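Local coordinates for lipoteichoic acid primase (Listeria monocytogenes, PDB 4UOP), which carries an extracellular sulfatase-family domain of alpha/beta fold with a bound magnesium ion and belongs to the lipoteichoic acid primases, at residues B[153-158]-B[179-184]; B[185-190]-B[254-259]; B[393-398]-B[412-417]. One frame throughout, in Å; residues are numbered along the deposited sequence.

Interaction 1 of 3, residues B[153-158]-B[179-184]; sequences FHTNDA and KFFGDE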
loop_
_atom_site.group_PDB
_atom_site.type_symbol
_atom_site.label_atom_id
_atom_site.label_comp_id
_atom_site.label_asym_id
_atom_site.label_seq_id
_atom_site.Cartn_x
_atom_site.Cartn_y
_atom_site.Cartn_z
ATOM N N PHE B 153 -9.204 -10.758 21.688
ATOM C CA PHE B 153 -8.633 -9.992 22.795
ATOM C C PHE B 153 -7.406 -9.237 22.309
ATOM O O PHE B 153 -6.501 -9.823 21.729
ATOM C CB PHE B 153 -8.165 -10.928 23.918
ATOM C CG PHE B 153 -9.259 -11.760 24.551
ATOM C CD1 PHE B 153 -9.724 -12.926 23.930
ATOM C CD2 PHE B 153 -9.801 -11.407 25.767
ATOM C CE1 PHE B 153 -10.695 -13.709 24.526
ATOM C CE2 PHE B 153 -10.797 -12.182 26.355
ATOM C CZ PHE B 153 -11.241 -13.333 25.734
ATOM N N HIS B 154 -7.362 -7.935 22.583
ATOM C CA HIS B 154 -6.195 -7.116 22.264
ATOM C C HIS B 154 -6.247 -5.889 23.154
ATOM O O HIS B 154 -7.328 -5.340 23.344
ATOM C CB HIS B 154 -6.223 -6.719 20.795
ATOM C CG HIS B 154 -5.047 -5.897 20.362
ATOM N ND1 HIS B 154 -3.751 -6.370 20.388
ATOM C CD2 HIS B 154 -4.977 -4.635 19.882
ATOM C CE1 HIS B 154 -2.936 -5.438 19.929
ATOM N NE2 HIS B 154 -3.655 -4.371 19.623
ATOM N N THR B 155 -5.106 -5.470 23.709
ATOM C CA THR B 155 -5.121 -4.453 24.771
ATOM C C THR B 155 -5.174 -3.008 24.273
ATOM O O THR B 155 -5.358 -2.100 25.089
ATOM C CB THR B 155 -3.944 -4.597 25.761
ATOM O OG1 THR B 155 -2.710 -4.303 25.099
ATOM C CG2 THR B 155 -3.892 -6.004 26.365
ATOM N N ASN B 156 -5.048 -2.788 22.969
ATOM C CA ASN B 156 -5.225 -1.449 22.409
ATOM C C ASN B 156 -6.687 -1.149 22.033
ATOM O O ASN B 156 -7.550 -2.032 22.070
ATOM C CB ASN B 156 -4.335 -1.268 21.181
ATOM C CG ASN B 156 -3.777 0.137 21.059
ATOM O OD1 ASN B 156 -4.253 1.083 21.702
ATOM N ND2 ASN B 156 -2.760 0.285 20.214
ATOM N N ASP B 157 -6.956 0.102 21.673
ATOM C CA ASP B 157 -8.313 0.533 21.330
ATOM C C ASP B 157 -8.769 -0.054 19.993
ATOM O O ASP B 157 -8.031 -0.036 19.022
ATOM C CB ASP B 157 -8.394 2.064 21.284
ATOM C CG ASP B 157 -8.175 2.705 22.658
ATOM O OD1 ASP B 157 -9.085 2.627 23.517
ATOM O OD2 ASP B 157 -7.097 3.301 22.886
ATOM N N ALA B 158 -9.994 -0.562 19.954
ATOM C CA ALA B 158 -10.507 -1.273 18.783
ATOM C C ALA B 158 -10.842 -0.355 17.605
ATOM O O ALA B 158 -11.107 -0.848 16.506
ATOM C CB ALA B 158 -11.730 -2.095 19.155
ATOM N N LYS B 179 -10.658 -0.782 26.690
ATOM C CA LYS B 179 -11.689 -0.535 27.732
ATOM C C LYS B 179 -11.785 -1.657 28.754
ATOM O O LYS B 179 -11.989 -1.416 29.951
ATOM C CB LYS B 179 -13.073 -0.342 27.104
ATOM C CG LYS B 179 -13.234 0.935 26.298
ATOM C CD LYS B 179 -14.702 1.270 26.062
ATOM C CE LYS B 179 -15.464 0.145 25.369
ATOM N NZ LYS B 179 -14.822 -0.306 24.098
ATOM N N PHE B 180 -11.641 -2.891 28.280
ATOM C CA PHE B 180 -11.671 -4.054 29.149
ATOM C C PHE B 180 -10.394 -4.212 29.968
ATOM O O PHE B 180 -10.450 -4.619 31.127
ATOM C CB PHE B 180 -11.918 -5.330 28.324
ATOM C CG PHE B 180 -11.781 -6.591 29.115
ATOM C CD1 PHE B 180 -12.781 -6.988 29.990
ATOM C CD2 PHE B 180 -10.644 -7.377 28.997
ATOM C CE1 PHE B 180 -12.655 -8.152 30.717
ATOM C CE2 PHE B 180 -10.502 -8.533 29.733
ATOM C CZ PHE B 180 -11.511 -8.924 30.592
ATOM N N PHE B 181 -9.239 -3.978 29.353
ATOM C CA PHE B 181 -7.957 -4.218 30.043
ATOM C C PHE B 181 -7.479 -3.157 31.048
ATOM O O PHE B 181 -6.628 -3.465 31.870
ATOM C CB PHE B 181 -6.860 -4.545 29.026
ATOM C CG PHE B 181 -7.102 -5.815 28.270
ATOM C CD1 PHE B 181 -6.777 -7.038 28.835
ATOM C CD2 PHE B 181 -7.662 -5.793 26.998
ATOM C CE1 PHE B 181 -7.005 -8.214 28.146
ATOM C CE2 PHE B 181 -7.889 -6.970 26.302
ATOM C CZ PHE B 181 -7.567 -8.178 26.877
ATOM N N GLY B 182 -8.063 -1.963 31.062
ATOM C CA GLY B 182 -7.607 -0.907 31.989
ATOM C C GLY B 182 -6.317 -0.279 31.495
ATOM O O GLY B 182 -5.995 -0.385 30.323
ATOM N N ASP B 183 -5.591 0.401 32.382
ATOM C CA ASP B 183 -4.346 1.087 32.019
ATOM C C ASP B 183 -3.195 0.760 32.974
ATOM O O ASP B 183 -2.228 1.512 33.074
ATOM C CB ASP B 183 -4.596 2.597 31.964
ATOM C CG ASP B 183 -5.399 3.007 30.740
ATOM O OD1 ASP B 183 -4.906 2.787 29.607
ATOM O OD2 ASP B 183 -6.516 3.546 30.913
ATOM N N GLU B 184 -3.294 -0.377 33.652
ATOM C CA GLU B 184 -2.191 -0.886 34.466
ATOM C C GLU B 184 -1.118 -1.501 33.560
ATOM O O GLU B 184 -1.435 -2.043 32.487
ATOM C CB GLU B 184 -2.691 -1.939 35.467
ATOM C CG GLU B 184 -3.113 -3.276 34.838
ATOM C CD GLU B 184 -3.414 -4.361 35.859
ATOM O OE1 GLU B 184 -2.967 -4.243 37.028
ATOM O OE2 GLU B 184 -4.100 -5.336 35.489
#
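The ring of Phe181 has the methyl group of Thr155 over one face, in the alpha/beta fold of a sulfatase-family domain, where the loop leaving the end of the parallel strand 149-153 meets the short helix 178-181. Thr155 CG2 sits 3.8 Å from the centroid of the Phe181 ring and 13° off its normal, a CH-pi contact over the face. A chi1 of 67° places OG1 of Thr155 between the backbone N and the carbonyl carbon, where it bonds Pro191 O, and leaves CG2 anti to the carbonyl carbon, over the ring. Threonine thus suits a place needing both a methyl for an aromatic face and a hydroxyl for polar neighbours. The opposite face of the Phe181 ring is taken by the preceding residue: Phe180 CD2 stands over its centre, 3.6 Å above the plane, so the ring is clamped between a methyl and an aromatic edge. At its far end Phe181 CZ meets the edge of the Phe153 ring, 4.1 Å from Phe153 CD2. A phenylalanine fills this position well, being long enough to run from the helix to the end of the strand. Phe153 is itself stacked on Tyr176 and leans on Ala200 and Ile203 of helix 193-209. Gly182, the first residue past the helix, has a positive phi of 77°, easy for a residue without a side chain. The ring also lies against the backbone of the loop, with Phe181 CE2 3.4 Å from His154 O in an oblique approach.

Interaction 2 of 3, residues B[185-190]-B[254-259]; sequences DVIGFS and VHYADK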
loop_
_atom_site.group_PDB
_atom_site.type_symbol
_atom_site.label_atom_id
_atom_site.label_comp_id
_atom_site.label_asym_id
_atom_site.label_seq_id
_atom_site.Cartn_x
_atom_site.Cartn_y
_atom_site.Cartn_z
ATOM N N ASP B 185 0.139 -1.389 33.997
ATOM C CA ASP B 185 1.280 -2.085 33.394
ATOM C C ASP B 185 1.343 -1.914 31.879
ATOM O O ASP B 185 1.409 -2.891 31.119
ATOM C CB ASP B 185 1.249 -3.573 33.781
ATOM C CG ASP B 185 2.578 -4.295 33.514
ATOM O OD1 ASP B 185 3.658 -3.666 33.573
ATOM O OD2 ASP B 185 2.540 -5.511 33.254
ATOM N N VAL B 186 1.326 -0.659 31.454
ATOM C CA VAL B 186 1.462 -0.310 30.053
ATOM C C VAL B 186 2.907 -0.548 29.596
ATOM O O VAL B 186 3.868 -0.181 30.284
ATOM C CB VAL B 186 1.042 1.155 29.793
ATOM C CG1 VAL B 186 1.386 1.581 28.375
ATOM C CG2 VAL B 186 -0.448 1.331 30.060
ATOM N N ILE B 187 3.045 -1.200 28.448
ATOM C CA ILE B 187 4.336 -1.374 27.781
ATOM C C ILE B 187 4.111 -0.894 26.356
ATOM O O ILE B 187 3.219 -1.391 25.658
ATOM C CB ILE B 187 4.815 -2.840 27.804
ATOM C CG1 ILE B 187 5.176 -3.234 29.235
ATOM C CG2 ILE B 187 6.005 -3.045 26.868
ATOM C CD1 ILE B 187 5.672 -4.659 29.393
ATOM N N GLY B 188 4.900 0.088 25.932
ATOM C CA GLY B 188 4.618 0.788 24.690
ATOM C C GLY B 188 3.390 1.665 24.869
ATOM O O GLY B 188 3.391 2.561 25.713
ATOM N N PHE B 189 2.334 1.398 24.104
ATOM C CA PHE B 189 1.142 2.254 24.125
ATOM C C PHE B 189 -0.102 1.592 24.714
ATOM O O PHE B 189 -1.174 2.192 24.690
ATOM C CB PHE B 189 0.808 2.753 22.712
ATOM C CG PHE B 189 1.669 3.882 22.235
ATOM C CD1 PHE B 189 1.442 5.189 22.676
ATOM C CD2 PHE B 189 2.677 3.654 21.314
ATOM C CE1 PHE B 189 2.223 6.236 22.221
ATOM C CE2 PHE B 189 3.459 4.699 20.859
ATOM C CZ PHE B 189 3.232 5.991 21.313
ATOM N N SER B 190 0.019 0.377 25.242
ATOM C CA SER B 190 -1.147 -0.291 25.813
ATOM C C SER B 190 -0.732 -1.346 26.848
ATOM O O SER B 190 0.461 -1.649 26.993
ATOM C CB SER B 190 -2.036 -0.859 24.686
ATOM O OG SER B 190 -1.416 -1.933 24.027
ATOM N N VAL B 254 10.997 -9.538 22.514
ATOM C CA VAL B 254 10.588 -10.894 22.127
ATOM C C VAL B 254 10.741 -11.851 23.316
ATOM O O VAL B 254 9.882 -12.691 23.552
ATOM C CB VAL B 254 11.383 -11.372 20.904
ATOM C CG1 VAL B 254 11.255 -12.873 20.715
ATOM C CG2 VAL B 254 10.912 -10.614 19.666
ATOM N N HIS B 255 11.818 -11.690 24.092
ATOM C CA HIS B 255 12.032 -12.520 25.252
ATOM C C HIS B 255 10.936 -12.295 26.288
ATOM O O HIS B 255 10.444 -13.239 26.875
ATOM C CB HIS B 255 13.408 -12.257 25.871
ATOM C CG HIS B 255 13.679 -13.082 27.086
ATOM N ND1 HIS B 255 14.006 -14.417 27.016
ATOM C CD2 HIS B 255 13.639 -12.771 28.401
ATOM C CE1 HIS B 255 14.188 -14.883 28.240
ATOM N NE2 HIS B 255 13.964 -13.906 29.096
ATOM N N TYR B 256 10.572 -11.036 26.520
ATOM C CA TYR B 256 9.481 -10.717 27.418
ATOM C C TYR B 256 8.169 -11.361 26.925
ATOM O O TYR B 256 7.450 -12.012 27.688
ATOM C CB TYR B 256 9.313 -9.206 27.558
ATOM C CG TYR B 256 8.054 -8.847 28.283
ATOM C CD1 TYR B 256 7.991 -8.889 29.681
ATOM C CD2 TYR B 256 6.879 -8.530 27.576
ATOM C CE1 TYR B 256 6.810 -8.596 30.340
ATOM C CE2 TYR B 256 5.707 -8.235 28.233
ATOM C CZ TYR B 256 5.676 -8.268 29.615
ATOM O OH TYR B 256 4.486 -7.993 30.256
ATOM N N ALA B 257 7.869 -11.166 25.654
ATOM C CA ALA B 257 6.635 -11.696 25.079
ATOM C C ALA B 257 6.591 -13.232 25.180
ATOM O O ALA B 257 5.560 -13.804 25.533
ATOM C CB ALA B 257 6.492 -11.233 23.642
ATOM N N ASP B 258 7.705 -13.882 24.884
ATOM C CA ASP B 258 7.824 -15.337 24.993
ATOM C C ASP B 258 7.676 -15.809 26.451
ATOM O O ASP B 258 7.018 -16.820 26.732
ATOM C CB ASP B 258 9.140 -15.800 24.378
ATOM C CG ASP B 258 9.413 -17.276 24.583
ATOM O OD1 ASP B 258 9.892 -17.677 25.684
ATOM O OD2 ASP B 258 9.179 -18.051 23.617
ATOM N N LYS B 259 8.268 -15.068 27.388
ATOM C CA LYS B 259 8.091 -15.385 28.809
ATOM C C LYS B 259 6.617 -15.356 29.232
ATOM O O LYS B 259 6.140 -16.268 29.908
ATOM C CB LYS B 259 8.880 -14.407 29.669
ATOM C CG LYS B 259 8.782 -14.670 31.162
ATOM C CD LYS B 259 9.810 -13.815 31.880
ATOM C CE LYS B 259 9.762 -13.983 33.389
ATOM N NZ LYS B 259 8.998 -12.864 33.989
HETATM O O HOH W 1 4.536 -7.300 32.709
#
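Ile187 holds CG1 beside its backbone N (chi1 -69°) and extends CD1 fully (chi2 180°), while Tyr256 swings its ring anti to the backbone N (chi1 170°), and the two side chains meet from opposite directions. Their backbones stay well apart, the nearest CA atoms, those of Ile187 and Tyr256, being 10.7 Å from each other; only long side chains can bridge such a gap. Ile187 CD1 comes to 3.6 Å from Tyr256 CZ, approaching the phenol obliquely at its hydroxyl end. Tyrosine suits the place because its ring carbons accept the methyl while OH reaches the water beside Asp185. Asp185 OD2 lies too far from Tyr256 OH for a direct bond, and this water links them. It donates to Asp185 OD2 at 2.7 Å and accepts from Tyr256 OH at 2.5 Å, which directs the phenol proton toward it. Asp185 OD2 is also bonded to Ser192 OG, and Tyr256 OH takes a weak hydrogen bond from Glu194 N. A type II' turn starts at Ile187 and runs to Ser190, closed by Ile187 N to Ser190 O at 3.0 Å; Gly188 readily supplies its positive phi. The contact joins the small hairpin of strands 186-187 and 190-191 to the long helix 246-271, with the start of helix 193-209 beside both Asp185 and Ala257.

Interaction 3 of 3, residues B[393-398]-B[412-417]; sequences ESFETG and SDVKKR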
loop_
_atom_site.group_PDB
_atom_site.type_symbol
_atom_site.label_atom_id
_atom_site.label_comp_id
_atom_site.label_asym_id
_atom_site.label_seq_id
_atom_site.Cartn_x
_atom_site.Cartn_y
_atom_site.Cartn_z
ATOM N N GLU B 393 9.556 -7.677 -15.393
ATOM C CA GLU B 393 8.691 -7.053 -16.405
ATOM C C GLU B 393 7.685 -8.062 -16.934
ATOM O O GLU B 393 6.608 -7.697 -17.387
ATOM C CB GLU B 393 9.512 -6.515 -17.590
ATOM C CG GLU B 393 10.684 -5.619 -17.214
ATOM C CD GLU B 393 12.022 -6.341 -17.208
ATOM O OE1 GLU B 393 12.307 -7.093 -18.168
ATOM O OE2 GLU B 393 12.802 -6.142 -16.250
ATOM N N SER B 394 8.064 -9.332 -16.880
ATOM C CA SER B 394 7.253 -10.425 -17.373
ATOM C C SER B 394 7.638 -11.673 -16.599
ATOM O O SER B 394 8.561 -11.648 -15.784
ATOM C CB SER B 394 7.537 -10.660 -18.859
ATOM O OG SER B 394 8.857 -11.151 -19.056
ATOM N N PHE B 395 6.940 -12.766 -16.860
ATOM C CA PHE B 395 7.302 -14.031 -16.257
ATOM C C PHE B 395 8.723 -14.427 -16.637
ATOM O O PHE B 395 9.527 -14.804 -15.779
ATOM C CB PHE B 395 6.361 -15.149 -16.690
ATOM C CG PHE B 395 6.837 -16.505 -16.272
ATOM C CD1 PHE B 395 6.766 -16.884 -14.940
ATOM C CD2 PHE B 395 7.416 -17.377 -17.186
ATOM C CE1 PHE B 395 7.222 -18.122 -14.532
ATOM C CE2 PHE B 395 7.883 -18.617 -16.782
ATOM C CZ PHE B 395 7.789 -18.992 -15.451
ATOM N N GLU B 396 9.035 -14.301 -17.925
ATOM C CA GLU B 396 10.279 -14.825 -18.488
ATOM C C GLU B 396 11.515 -14.086 -17.986
ATOM O O GLU B 396 12.606 -14.645 -17.965
ATOM C CB GLU B 396 10.230 -14.788 -20.026
ATOM C CG GLU B 396 9.163 -15.686 -20.643
ATOM C CD GLU B 396 7.736 -15.149 -20.526
ATOM O OE1 GLU B 396 7.532 -13.990 -20.089
ATOM O OE2 GLU B 396 6.795 -15.901 -20.865
ATOM N N THR B 397 11.345 -12.829 -17.584
ATOM C CA THR B 397 12.445 -12.014 -17.061
ATOM C C THR B 397 12.542 -12.070 -15.535
ATOM O O THR B 397 13.378 -11.385 -14.931
ATOM C CB THR B 397 12.288 -10.545 -17.484
ATOM O OG1 THR B 397 10.964 -10.102 -17.179
ATOM C CG2 THR B 397 12.554 -10.393 -18.989
ATOM N N GLY B 398 11.685 -12.871 -14.913
ATOM C CA GLY B 398 11.744 -13.082 -13.467
ATOM C C GLY B 398 12.800 -14.106 -13.097
ATOM O O GLY B 398 13.630 -14.485 -13.930
ATOM N N SER B 412 7.828 -25.319 -16.787
ATOM C CA SER B 412 6.375 -25.293 -16.923
ATOM C C SER B 412 5.643 -25.218 -15.589
ATOM O O SER B 412 4.673 -24.478 -15.456
ATOM C CB SER B 412 5.908 -26.535 -17.702
ATOM O OG SER B 412 4.498 -26.663 -17.654
ATOM N N ASP B 413 6.096 -25.992 -14.610
ATOM C CA ASP B 413 5.509 -25.951 -13.269
ATOM C C ASP B 413 5.722 -24.600 -12.580
ATOM O O ASP B 413 4.864 -24.149 -11.833
ATOM C CB ASP B 413 6.057 -27.087 -12.389
ATOM C CG ASP B 413 5.295 -28.406 -12.575
ATOM O OD1 ASP B 413 4.297 -28.443 -13.330
ATOM O OD2 ASP B 413 5.692 -29.415 -11.952
ATOM N N VAL B 414 6.855 -23.957 -12.839
ATOM C CA VAL B 414 7.122 -22.629 -12.268
ATOM C C VAL B 414 6.140 -21.631 -12.873
ATOM O O VAL B 414 5.618 -20.757 -12.186
ATOM C CB VAL B 414 8.581 -22.183 -12.502
ATOM C CG1 VAL B 414 8.818 -20.766 -11.993
ATOM C CG2 VAL B 414 9.546 -23.148 -11.828
ATOM N N LYS B 415 5.886 -21.791 -14.171
ATOM C CA LYS B 415 4.946 -20.948 -14.893
ATOM C C LYS B 415 3.511 -21.163 -14.423
ATOM O O LYS B 415 2.751 -20.205 -14.263
ATOM C CB LYS B 415 5.065 -21.232 -16.400
ATOM C CG LYS B 415 4.099 -20.479 -17.294
ATOM C CD LYS B 415 4.158 -18.977 -17.078
ATOM C CE LYS B 415 3.789 -18.213 -18.347
ATOM N NZ LYS B 415 2.492 -18.655 -18.928
ATOM N N LYS B 416 3.130 -22.414 -14.217
ATOM C CA LYS B 416 1.778 -22.721 -13.756
ATOM C C LYS B 416 1.466 -22.081 -12.397
ATOM O O LYS B 416 0.374 -21.560 -12.200
ATOM C CB LYS B 416 1.546 -24.228 -13.699
ATOM C CG LYS B 416 1.196 -24.807 -15.055
ATOM C CD LYS B 416 1.280 -26.324 -15.069
ATOM C CE LYS B 416 1.166 -26.859 -16.490
ATOM N NZ LYS B 416 1.267 -28.345 -16.511
ATOM N N ARG B 417 2.426 -22.111 -11.475
ATOM C CA ARG B 417 2.214 -21.504 -10.160
ATOM C C ARG B 417 2.174 -19.984 -10.226
ATOM O O ARG B 417 1.453 -19.363 -9.454
ATOM C CB ARG B 417 3.274 -21.963 -9.160
ATOM C CG ARG B 417 3.093 -23.402 -8.723
ATOM C CD ARG B 417 4.027 -23.757 -7.582
ATOM N NE ARG B 417 4.030 -25.192 -7.328
ATOM C CZ ARG B 417 4.944 -26.058 -7.768
ATOM N NH1 ARG B 417 5.994 -25.668 -8.492
ATOM N NH2 ARG B 417 4.807 -27.346 -7.469
#
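The Phe395 ring receives the aliphatic chain of Lys415 on one face, with CD 3.5 Å above the plane over the ring centre, while the outer end of the ring pushes up to the helix backbone. Lys415 CD is 3.6 Å from the centroid of the Phe395 ring and only 10° off its normal, a clear CH-pi contact. Phe395 CZ approaches Lys415 CA to 3.5 Å, and Phe395 CE1 comes to 4.0 Å from Val414 CG1, so the ring touches two successive residues of the first helical turn. In the lysine chain the bend at chi2 (54°) brings CD over the phenyl face, and the one at chi4 turns NZ. The ammonium group continues beyond: NZ of Lys415 is 5.8 Å from the centroid of the Phe395 ring, at most a weak cation-pi attraction, and its salt bridge is with Asp419 one turn further along the helix. Lysine fits this partly exposed place by offering greasy methylenes to the ring and a charge to the carboxylate, whereas the buried Val414 adds a compact branched wall. Tyr389 and Phe418 meet the Phe395 ring as well, each with its plane at about 40°. Phe395 opens a type I turn, closed by Gly398 N to Phe395 O at 3.0 Å. This turn belongs to the loop joining strands 387-390 and 399-402, neighbours in a five-stranded antiparallel sheet, so the contact packs a beta-hairpin connection of that sheet against the N-terminal turn of helix 412-433, where Val414 also touches Tyr387 and Tyr389 of strand 387-390.

How the interactions relate
Interactions 1 and 2 are neighbours, their centres 13 Å apart, and follow one another in the chain: helix 178-181 of the first leads into the hairpin of the second. They touch directly, Thr155 OG1 lying 2.9 Å from Ser190 OG in a probable hydrogen bond. Interaction 3 is remote, 46 Å from interaction 1 and 43 Å from interaction 2 between centres, on the opposite side of the chain's centre. In interaction 1 the side chain of His154 is about 8 Å from the magnesium ion held by Glu66, Thr108, Asp284 and His285, though His154 is not among its ligands.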